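Local coordinates for protein beta-1,3-1,4-glucanase (Caldicellulosiruptor sp. F32, PDB 5H4R) that hydrolyses mixed-linkage beta-1,3-1,4-glucans as a glycoside hydrolase family 5 lichenase, here in a mutant form holding cellotetraose, at residues M134-N139 against D179-E184; L237-Y242 against N265-S270. The protein carries 1 engineered substitution. All coordinates share one frame; numbering follows the deposited sequence.

Contact 1: residues M134-N139 against D179-E184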
loop_
_atom_site.group_PDB
_atom_site.type_symbol
_atom_site.label_atom_id
_atom_site.label_comp_id
_atom_site.label_asym_id
_atom_site.label_seq_id
_atom_site.Cartn_x
_atom_site.Cartn_y
_atom_site.Cartn_z
ATOM N N MET A 134 1.552 16.641 -2.626
ATOM C CA MET A 134 1.157 15.431 -1.909
ATOM C C MET A 134 2.352 14.508 -1.783
ATOM O O MET A 134 3.282 14.564 -2.593
ATOM C CB MET A 134 0.018 14.713 -2.638
ATOM C CG MET A 134 -1.228 15.531 -2.697
ATOM S SD MET A 134 -2.492 14.713 -3.675
ATOM C CE MET A 134 -3.090 13.554 -2.438
ATOM N N TYR A 135 2.346 13.685 -0.737
ATOM C CA TYR A 135 3.242 12.544 -0.706
ATOM C C TYR A 135 2.751 11.518 -1.721
ATOM O O TYR A 135 1.551 11.388 -1.960
ATOM C CB TYR A 135 3.309 11.957 0.709
ATOM C CG TYR A 135 3.936 12.911 1.687
ATOM C CD1 TYR A 135 3.189 13.902 2.292
ATOM C CD2 TYR A 135 5.274 12.819 1.999
ATOM C CE1 TYR A 135 3.763 14.790 3.187
ATOM C CE2 TYR A 135 5.865 13.699 2.852
ATOM C CZ TYR A 135 5.116 14.676 3.466
ATOM O OH TYR A 135 5.750 15.536 4.323
ATOM N N VAL A 136 3.689 10.834 -2.378
ATOM C CA VAL A 136 3.365 9.886 -3.433
ATOM C C VAL A 136 4.153 8.615 -3.185
ATOM O O VAL A 136 5.362 8.679 -2.937
ATOM C CB VAL A 136 3.708 10.432 -4.831
ATOM C CG1 VAL A 136 3.364 9.413 -5.912
ATOM C CG2 VAL A 136 2.979 11.735 -5.085
ATOM N N ILE A 137 3.465 7.467 -3.233
ATOM C CA ILE A 137 4.086 6.148 -3.135
ATOM C C ILE A 137 3.904 5.419 -4.460
ATOM O O ILE A 137 2.781 5.298 -4.956
ATOM C CB ILE A 137 3.473 5.312 -1.994
ATOM C CG1 ILE A 137 3.613 6.018 -0.640
ATOM C CG2 ILE A 137 4.093 3.930 -1.994
ATOM C CD1 ILE A 137 2.675 5.463 0.425
ATOM N N ILE A 138 5.012 4.919 -5.032
ATOM C CA ILE A 138 4.946 4.057 -6.216
ATOM C C ILE A 138 5.631 2.732 -5.875
ATOM O O ILE A 138 6.538 2.692 -5.039
ATOM C CB ILE A 138 5.592 4.701 -7.468
ATOM C CG1 ILE A 138 7.042 5.082 -7.233
ATOM C CG2 ILE A 138 4.800 5.925 -7.897
ATOM C CD1 ILE A 138 7.750 5.654 -8.500
ATOM N N ASN A 139 5.185 1.644 -6.508
ATOM C CA ASN A 139 5.662 0.319 -6.098
ATOM C C ASN A 139 5.795 -0.612 -7.302
ATOM O O ASN A 139 5.659 -0.198 -8.460
ATOM C CB ASN A 139 4.713 -0.290 -5.050
ATOM C CG ASN A 139 3.385 -0.762 -5.637
ATOM O OD1 ASN A 139 3.110 -0.658 -6.832
ATOM N ND2 ASN A 139 2.550 -1.320 -4.771
ATOM N N ASP A 179 11.621 14.557 -1.559
ATOM C CA ASP A 179 11.315 13.478 -0.612
ATOM C C ASP A 179 9.822 13.271 -0.406
ATOM O O ASP A 179 9.449 12.369 0.362
ATOM C CB ASP A 179 11.922 13.739 0.778
ATOM C CG ASP A 179 13.437 13.587 0.839
ATOM O OD1 ASP A 179 14.066 13.065 -0.100
ATOM O OD2 ASP A 179 13.994 13.995 1.883
ATOM N N HIS A 180 8.942 14.062 -1.022
ATOM C CA HIS A 180 7.537 13.671 -0.984
ATOM C C HIS A 180 7.269 12.393 -1.784
ATOM O O HIS A 180 6.253 11.731 -1.545
ATOM C CB HIS A 180 6.658 14.804 -1.480
ATOM C CG HIS A 180 6.340 15.815 -0.437
ATOM N ND1 HIS A 180 7.310 16.597 0.160
ATOM C CD2 HIS A 180 5.164 16.176 0.125
ATOM C CE1 HIS A 180 6.739 17.399 1.043
ATOM N NE2 HIS A 180 5.438 17.162 1.043
ATOM N N LEU A 181 8.156 12.020 -2.710
ATOM C CA LEU A 181 8.049 10.768 -3.448
ATOM C C LEU A 181 8.770 9.645 -2.702
ATOM O O LEU A 181 9.957 9.765 -2.363
ATOM C CB LEU A 181 8.630 10.916 -4.854
ATOM C CG LEU A 181 8.581 9.667 -5.717
ATOM C CD1 LEU A 181 7.159 9.229 -5.965
ATOM C CD2 LEU A 181 9.310 9.905 -7.039
ATOM N N ILE A 182 8.028 8.568 -2.462
ATOM C CA ILE A 182 8.431 7.404 -1.679
ATOM C C ILE A 182 8.396 6.189 -2.600
ATOM O O ILE A 182 7.434 6.014 -3.357
ATOM C CB ILE A 182 7.471 7.209 -0.486
ATOM C CG1 ILE A 182 7.478 8.461 0.395
ATOM C CG2 ILE A 182 7.805 5.945 0.317
ATOM C CD1 ILE A 182 6.218 8.601 1.232
ATOM N N PHE A 183 9.435 5.339 -2.539
ATOM C CA PHE A 183 9.449 4.087 -3.293
ATOM C C PHE A 183 9.127 2.941 -2.346
ATOM O O PHE A 183 9.739 2.829 -1.275
ATOM C CB PHE A 183 10.810 3.793 -3.933
ATOM C CG PHE A 183 11.306 4.843 -4.900
ATOM C CD1 PHE A 183 10.445 5.722 -5.530
ATOM C CD2 PHE A 183 12.659 4.928 -5.174
ATOM C CE1 PHE A 183 10.937 6.662 -6.435
ATOM C CE2 PHE A 183 13.141 5.851 -6.083
ATOM C CZ PHE A 183 12.279 6.721 -6.707
ATOM N N GLU A 184 8.251 2.053 -2.790
ATOM C CA GLU A 184 7.845 0.859 -2.046
ATOM C C GLU A 184 8.286 -0.374 -2.824
ATOM O O GLU A 184 7.829 -0.577 -3.950
ATOM C CB GLU A 184 6.317 0.863 -1.849
ATOM C CG GLU A 184 5.752 -0.407 -1.219
ATOM C CD GLU A 184 4.233 -0.464 -1.302
ATOM O OE1 GLU A 184 3.582 0.490 -0.821
ATOM O OE2 GLU A 184 3.681 -1.431 -1.905
#
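Tyr135 and His180 lay their rings face to face where strand 135-139 begins and just before strand 181-184, its parallel neighbour in the family 5 (beta/alpha)8 barrel. The planes are 20° apart with centroids separated by 4.0 Å; His180 CD2 sits over the middle of the phenol ring, whereas Tyr135 CZ lies toward the rim of the imidazole, 3.5 Å from His180 NE2. In both residues CG is anti to the carbonyl carbon. Asp46 takes a hydrogen bond with Tyr135 OH, and Phe43 meets the phenol ring edge-to-face.

Between the two segments, four backbone hydrogen bonds fix the register, the shortest from Ile182 N to Val136 O at 2.7 Å. Ile137 CG1 packs on Ile182 CB at 4.0 Å on the barrel face that also carries Asn139 and Glu184. On the other face, Ile138 and Phe183 point the same way, Ile138 CG1 lying 3.9 Å from Phe183 CD1, and Leu181 CD1 reaches Val136 CG1.

At the C-terminal end, Asn139 ND2 donates to Glu184 OE2 over 3.1 Å. The bond is nearly straight at 169°; it lies in the amide plane but approaches from above the carboxylate, and the two planes stand 74° apart. Arg98 forms a salt bridge with the same OE2, while Asn139 OD1 accepts from Val101 N and ND2 also bonds His141, a residue of the glycan pocket. The hydrogen-bonded amide and carboxylate are thus buried near the bound sugar, where Arg98 would probably offset the negative charge of Glu184.

Contact 2: residues L237-Y242 against N265-S270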
loop_
_atom_site.group_PDB
_atom_site.type_symbol
_atom_site.label_atom_id
_atom_site.label_comp_id
_atom_site.label_asym_id
_atom_site.label_seq_id
_atom_site.Cartn_x
_atom_site.Cartn_y
_atom_site.Cartn_z
ATOM N N LEU A 237 12.063 4.920 1.803
ATOM C CA LEU A 237 11.774 3.691 1.083
ATOM C C LEU A 237 10.946 2.787 1.980
ATOM O O LEU A 237 11.271 2.619 3.154
ATOM C CB LEU A 237 13.047 2.974 0.701
ATOM C CG LEU A 237 14.137 3.771 0.017
ATOM C CD1 LEU A 237 15.391 2.921 -0.164
ATOM C CD2 LEU A 237 13.627 4.278 -1.325
ATOM N N MET A 238 9.898 2.193 1.418
ATOM C CA MET A 238 9.023 1.289 2.146
ATOM C C MET A 238 9.339 -0.151 1.775
ATOM O O MET A 238 9.528 -0.455 0.597
ATOM C CB MET A 238 7.554 1.607 1.833
ATOM C CG MET A 238 7.027 2.872 2.495
ATOM S SD MET A 238 5.403 3.406 1.865
ATOM C CE MET A 238 4.352 2.014 2.341
ATOM N N VAL A 239 9.374 -1.035 2.784
ATOM C CA VAL A 239 9.602 -2.453 2.527
ATOM C C VAL A 239 8.580 -3.263 3.304
ATOM O O VAL A 239 8.326 -2.976 4.486
ATOM C CB VAL A 239 11.016 -2.908 2.910
ATOM C CG1 VAL A 239 12.039 -2.251 1.994
ATOM C CG2 VAL A 239 11.295 -2.619 4.372
ATOM N N PRO A 240 7.996 -4.282 2.673
ATOM C CA PRO A 240 7.088 -5.193 3.380
ATOM C C PRO A 240 7.789 -6.468 3.804
ATOM O O PRO A 240 8.868 -6.787 3.287
ATOM C CB PRO A 240 6.038 -5.506 2.299
ATOM C CG PRO A 240 6.864 -5.595 1.095
ATOM C CD PRO A 240 7.944 -4.541 1.225
ATOM N N GLY A 241 7.112 -7.235 4.663
ATOM C CA GLY A 241 7.374 -8.645 4.832
ATOM C C GLY A 241 6.417 -9.496 4.005
ATOM O O GLY A 241 5.695 -9.015 3.134
ATOM N N TYR A 242 6.433 -10.792 4.287
ATOM C CA TYR A 242 5.630 -11.736 3.526
ATOM C C TYR A 242 4.167 -11.301 3.470
ATOM O O TYR A 242 3.536 -11.047 4.497
ATOM C CB TYR A 242 5.761 -13.130 4.144
ATOM C CG TYR A 242 5.211 -14.228 3.269
ATOM C CD1 TYR A 242 3.851 -14.564 3.302
ATOM C CD2 TYR A 242 6.039 -14.915 2.388
ATOM C CE1 TYR A 242 3.356 -15.560 2.466
ATOM C CE2 TYR A 242 5.562 -15.906 1.558
ATOM C CZ TYR A 242 4.225 -16.238 1.610
ATOM O OH TYR A 242 3.771 -17.213 0.781
ATOM N N ASN A 265 17.633 6.228 9.332
ATOM C CA ASN A 265 16.239 5.891 9.614
ATOM C C ASN A 265 15.320 6.303 8.457
ATOM O O ASN A 265 14.333 7.002 8.643
ATOM C CB ASN A 265 15.807 6.538 10.930
ATOM C CG ASN A 265 14.592 5.884 11.540
ATOM O OD1 ASN A 265 14.337 4.697 11.346
ATOM N ND2 ASN A 265 13.838 6.652 12.310
ATOM N N ARG A 266 15.659 5.854 7.249
ATOM C CA ARG A 266 14.929 6.219 6.043
ATOM C C ARG A 266 14.176 5.030 5.461
ATOM O O ARG A 266 13.677 5.123 4.342
ATOM C CB ARG A 266 15.889 6.829 4.996
ATOM C CG ARG A 266 16.474 8.195 5.384
ATOM C CD ARG A 266 15.402 9.281 5.332
ATOM N NE ARG A 266 15.776 10.586 5.880
ATOM C CZ ARG A 266 15.805 11.731 5.209
ATOM N NH1 ARG A 266 15.520 11.800 3.912
ATOM N NH2 ARG A 266 16.124 12.833 5.854
ATOM N N ILE A 267 14.079 3.918 6.199
ATOM C CA ILE A 267 13.331 2.739 5.768
ATOM C C ILE A 267 12.043 2.677 6.575
ATOM O O ILE A 267 12.077 2.687 7.813
ATOM C CB ILE A 267 14.140 1.438 5.939
ATOM C CG1 ILE A 267 15.497 1.504 5.218
ATOM C CG2 ILE A 267 13.313 0.250 5.462
ATOM C CD1 ILE A 267 15.415 1.746 3.777
ATOM N N ILE A 268 10.916 2.608 5.868
ATOM C CA ILE A 268 9.579 2.569 6.456
ATOM C C ILE A 268 9.049 1.151 6.313
ATOM O O ILE A 268 9.152 0.556 5.237
ATOM C CB ILE A 268 8.630 3.559 5.755
ATOM C CG1 ILE A 268 9.137 5.006 5.903
ATOM C CG2 ILE A 268 7.221 3.415 6.284
ATOM C CD1 ILE A 268 8.346 6.007 5.113
ATOM N N ILE A 269 8.484 0.615 7.387
ATOM C CA ILE A 269 7.858 -0.707 7.332
ATOM C C ILE A 269 6.483 -0.564 6.696
ATOM O O ILE A 269 5.692 0.283 7.116
ATOM C CB ILE A 269 7.733 -1.311 8.734
ATOM C CG1 ILE A 269 9.071 -1.384 9.453
ATOM C CG2 ILE A 269 7.090 -2.716 8.670
ATOM C CD1 ILE A 269 10.131 -2.125 8.733
ATOM N N SER A 270 6.212 -1.372 5.680
ATOM C CA SER A 270 4.945 -1.397 4.963
ATOM C C SER A 270 4.104 -2.578 5.427
ATOM O O SER A 270 4.577 -3.719 5.417
ATOM C CB SER A 270 5.182 -1.518 3.455
ATOM O OG SER A 270 3.962 -1.700 2.765
HETATM O O HOH W 1 4.546 -6.455 5.838
#
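Met238 CG rests 3.7 Å from Ile268 CB, the apolar centre of the seam between strands 237-240 and 267-272 of the (beta/alpha)8 barrel. The two strands are joined through helix 247-250 as a beta-alpha-beta unit, and their short axes run 37° apart. Met238 starts beside its backbone N and bends at its last torsion (chi3 63°), bringing CE to 3.8 Å from both Ser270 CB and Ser270 OG. The thioether chain therefore spans from Ile268 to Ser270 along one strand, while Ile182 and Glu184 touch it from adjoining strand 181-184, and Val323 from strand 322-327. An alanine here would probably open a gap beside Ile268 and Ser270 and leave the other side chains around it without their common apolar partner.

The other face of the sheet is also apolar. Val239 CG2 meets Ile267 CG2 branch to branch at 3.7 Å, and Ile267 CD1 reaches back to Leu237, lying 4.1 Å from both CB and CD1. Leu237 in turn packs on Phe221 of helix 205-226, which places this face against the helical layer around the barrel.

Four backbone hydrogen bonds join the two segments, beginning with Leu237 N to Arg266 O. The bond from Ile268 N to Leu237 O is nearly straight at the hydrogen, 174°. Ser270 N to Val239 O is the last of the four, at 2.9 Å.

Past Pro240 the direct bonding ends: Gly241 N and Ser270 O are 4.4 Å apart and are linked through a water molecule, which accepts from Gly241 N at 2.9 Å and donates to Ser270 O at 2.8 Å.

Overall arrangement
Contacts 1 and 2 are both buried seams of the eight-stranded parallel barrel, with centres about 12 Å apart. Strands 181-184 and 237-240 are neighbours, so the two contacts sit next to each other round the wall. A probable hydrogen bond from Met238 to Phe183 links them, and Met238 also packs against Ile137. Their C-terminal ends differ: contact 1 finishes in a charged and amide network, the side chain of Asn139 about 7 Å from a bound glucose unit, whereas contact 2 finishes in a serine and a water bridge, the side chain of Ser270 about 9 Å from one. At the N-terminal end contact 1 stacks aromatic rings; contact 2 has no such stack, and Arg266 there makes a long, weak ion pair with Asp179 of contact 1.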